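Local coordinates for protein Hia (Adhesin) (Haemophilus influenzae, PDB 3EMF) that serves as a trimeric autotransporter adhesin of the bacterial outer membrane, probably attaching the bacterium to host cells, with this fragment covering its second binding domain, at residues 42-45 against 49-52. Sequence-based numbering, arbitrary orientation.
Sequences NEKN and KLLV
Lys44 and Leu50 face each other as a non-hydrogen-bonded antiparallel pair, their CA atoms 4.3 Å apart, and their side chains meet at the ends. The lysine chain runs extended as far as CE and then turns at its last torsion (chi4 44°), which brings NZ to 3.7 Å from CD2 of Leu50. The same methyl is approached by the amide of Asn42, whose ND2 lies 3.4 Å from Leu50 CD2, so two polar groups converge on one aliphatic branch. Beyond the bridge, the amide of Asn45 meets Lys49 end-on: Lys49 CG sits past the end of the group, between its two polar atoms and 3.5 Å from Asn45 CG, while Asn45 CB touches Leu51 CD1. The other branch of Leu51 is modelled too close to the backbone of Lys44, and its torsions are doubtful.

Two backbone bonds flank the Lys44-Leu50 pair and make a minimal, single antiparallel bridge. Asn45 N donates to Lys49 O over 2.8 Å, and Leu51 N to Glu43 O over 2.9 Å. Glu43 O also takes a hydrogen from a water, which in turn accepts from Val52 N; one carbonyl thus holds Leu51 directly and Val52 through water. Both acceptors have a further CA-H...O contact, from Lys44 CA to Lys49 O and from Leu50 CA to Glu43 O.

Both segments belong to the HiaBD2_N (GIN) domain of the adhesin. Within the long loop between helix 24-30 and helix 60-63, Asn22 OD1 accepts a hydrogen bond from Lys44 N, and Glu43 packs on Lys10 and Phe17. On the trimer side, Arg64 of a second subunit packs on Leu50 and donates a hydrogen bond to Val52 O through NH2, while Val52 meets Val60 of that subunit, in its helix 60-63.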
ATOM      1  N   ASN A  42     -14.535   4.299   4.487  1.00 39.89           N
ATOM      2  CA  ASN A  42     -15.344   5.474   4.176  1.00 38.85           C
ATOM      3  C   ASN A  42     -16.853   5.272   4.290  1.00 40.80           C
ATOM      4  O   ASN A  42     -17.626   5.971   3.630  1.00 44.13           O
ATOM      5  CB  ASN A  42     -14.991   5.974   2.779  1.00 36.16           C
ATOM      6  CG  ASN A  42     -15.297   7.444   2.599  1.00 58.19           C
ATOM      7  OD1 ASN A  42     -15.731   7.874   1.530  1.00 70.75           O
ATOM      8  ND2 ASN A  42     -15.087   8.225   3.653  1.00 55.13           N
ATOM      9  N   GLU A  43     -17.275   4.335   5.137  1.00 34.31           N
ATOM     10  CA  GLU A  43     -18.704   4.037   5.292  1.00 38.04           C
ATOM     11  C   GLU A  43     -19.455   5.103   6.105  1.00 42.34           C
ATOM     12  O   GLU A  43     -19.031   5.500   7.194  1.00 39.23           O
ATOM     13  CB  GLU A  43     -18.916   2.644   5.897  1.00 39.93           C
ATOM     14  CG  GLU A  43     -20.310   2.052   5.629  1.00 50.51           C
ATOM     15  CD  GLU A  43     -20.450   0.600   6.099  1.00 64.99           C
ATOM     16  OE1 GLU A  43     -19.510   0.083   6.743  1.00 63.10           O
ATOM     17  OE2 GLU A  43     -21.501  -0.026   5.830  1.00 74.99           O
ATOM     18  N   LYS A  44     -20.587   5.540   5.569  1.00 43.25           N
ATOM     19  CA  LYS A  44     -21.354   6.644   6.155  1.00 46.44           C
ATOM     20  C   LYS A  44     -22.699   6.190   6.697  1.00 49.34           C
ATOM     21  O   LYS A  44     -23.176   5.094   6.367  1.00 48.77           O
ATOM     22  CB  LYS A  44     -21.559   7.736   5.108  1.00 43.52           C
ATOM     23  CG  LYS A  44     -20.312   8.546   4.869  1.00 52.28           C
ATOM     24  CD  LYS A  44     -20.377   9.304   3.568  1.00 63.97           C
ATOM     25  CE  LYS A  44     -19.388  10.453   3.600  1.00 67.12           C
ATOM     26  NZ  LYS A  44     -18.096  10.009   4.164  1.00 60.18           N
ATOM     27  N   ASN A  45     -23.315   7.021   7.533  1.00 49.34           N
ATOM     28  CA  ASN A  45     -24.675   6.736   7.997  1.00 60.07           C
ATOM     29  C   ASN A  45     -25.710   7.591   7.261  1.00 58.45           C
ATOM     30  O   ASN A  45     -25.403   8.189   6.228  1.00 54.62           O
ATOM     31  CB  ASN A  45     -24.800   6.883   9.518  1.00 66.33           C
ATOM     32  CG  ASN A  45     -24.318   8.233  10.023  1.00 63.21           C
ATOM     33  OD1 ASN A  45     -23.796   8.336  11.132  1.00 68.38           O
ATOM     34  ND2 ASN A  45     -24.479   9.269   9.207  1.00 53.28           N
ATOM     35  N   LYS A  49     -22.382  11.257   7.703  1.00 51.32           N
ATOM     36  CA  LYS A  49     -21.166  11.236   8.517  1.00 53.55           C
ATOM     37  C   LYS A  49     -20.623   9.809   8.619  1.00 50.72           C
ATOM     38  O   LYS A  49     -21.351   8.851   8.409  1.00 51.10           O
ATOM     39  CB  LYS A  49     -21.408  11.821   9.906  1.00 62.51           C
ATOM     40  CG  LYS A  49     -22.429  11.068  10.733  1.00 72.01           C
ATOM     41  CD  LYS A  49     -22.953  11.951  11.862  1.00 81.80           C
ATOM     42  CE  LYS A  49     -21.807  12.665  12.576  1.00 85.18           C
ATOM     43  NZ  LYS A  49     -22.267  13.588  13.657  1.00 87.76           N
ATOM     44  N   LEU A  50     -19.342   9.687   8.938  1.00 44.96           N
ATOM     45  CA  LEU A  50     -18.674   8.394   9.042  1.00 44.42           C
ATOM     46  C   LEU A  50     -19.192   7.567  10.224  1.00 45.48           C
ATOM     47  O   LEU A  50     -19.271   8.057  11.348  1.00 43.06           O
ATOM     48  CB  LEU A  50     -17.163   8.614   9.155  1.00 40.51           C
ATOM     49  CG  LEU A  50     -16.474   9.226   7.929  1.00 38.05           C
ATOM     50  CD1 LEU A  50     -15.086   9.785   8.262  1.00 35.12           C
ATOM     51  CD2 LEU A  50     -16.369   8.189   6.828  1.00 43.46           C
ATOM     52  N   LEU A  51     -19.551   6.309   9.969  1.00 37.40           N
ATOM     53  CA  LEU A  51     -19.980   5.413  11.045  1.00 47.56           C
ATOM     54  C   LEU A  51     -18.906   5.293  12.120  1.00 46.68           C
ATOM     55  O   LEU A  51     -19.200   5.280  13.316  1.00 46.86           O
ATOM     56  CB  LEU A  51     -20.294   4.007  10.509  1.00 54.95           C
ATOM     57  CG  LEU A  51     -21.726   3.620  10.124  1.00 60.56           C
ATOM     58  CD1 LEU A  51     -22.761   4.384  10.951  1.00 63.66           C
ATOM     59  CD2 LEU A  51     -21.945   3.850   8.653  1.00 58.54           C
ATOM     60  N   VAL A  52     -17.657   5.166  11.684  1.00 44.43           N
ATOM     61  CA  VAL A  52     -16.541   5.053  12.613  1.00 38.92           C
ATOM     62  C   VAL A  52     -15.698   6.311  12.519  1.00 34.85           C
ATOM     63  O   VAL A  52     -15.099   6.589  11.481  1.00 31.58           O
ATOM     64  CB  VAL A  52     -15.678   3.788  12.330  1.00 32.38           C
ATOM     65  CG1 VAL A  52     -14.532   3.691  13.327  1.00 28.16           C
ATOM     66  CG2 VAL A  52     -16.553   2.516  12.388  1.00 26.51           C
TER
HETATM   67  O   HOH W   1     -17.053   4.574   8.880  1.00 40.43           O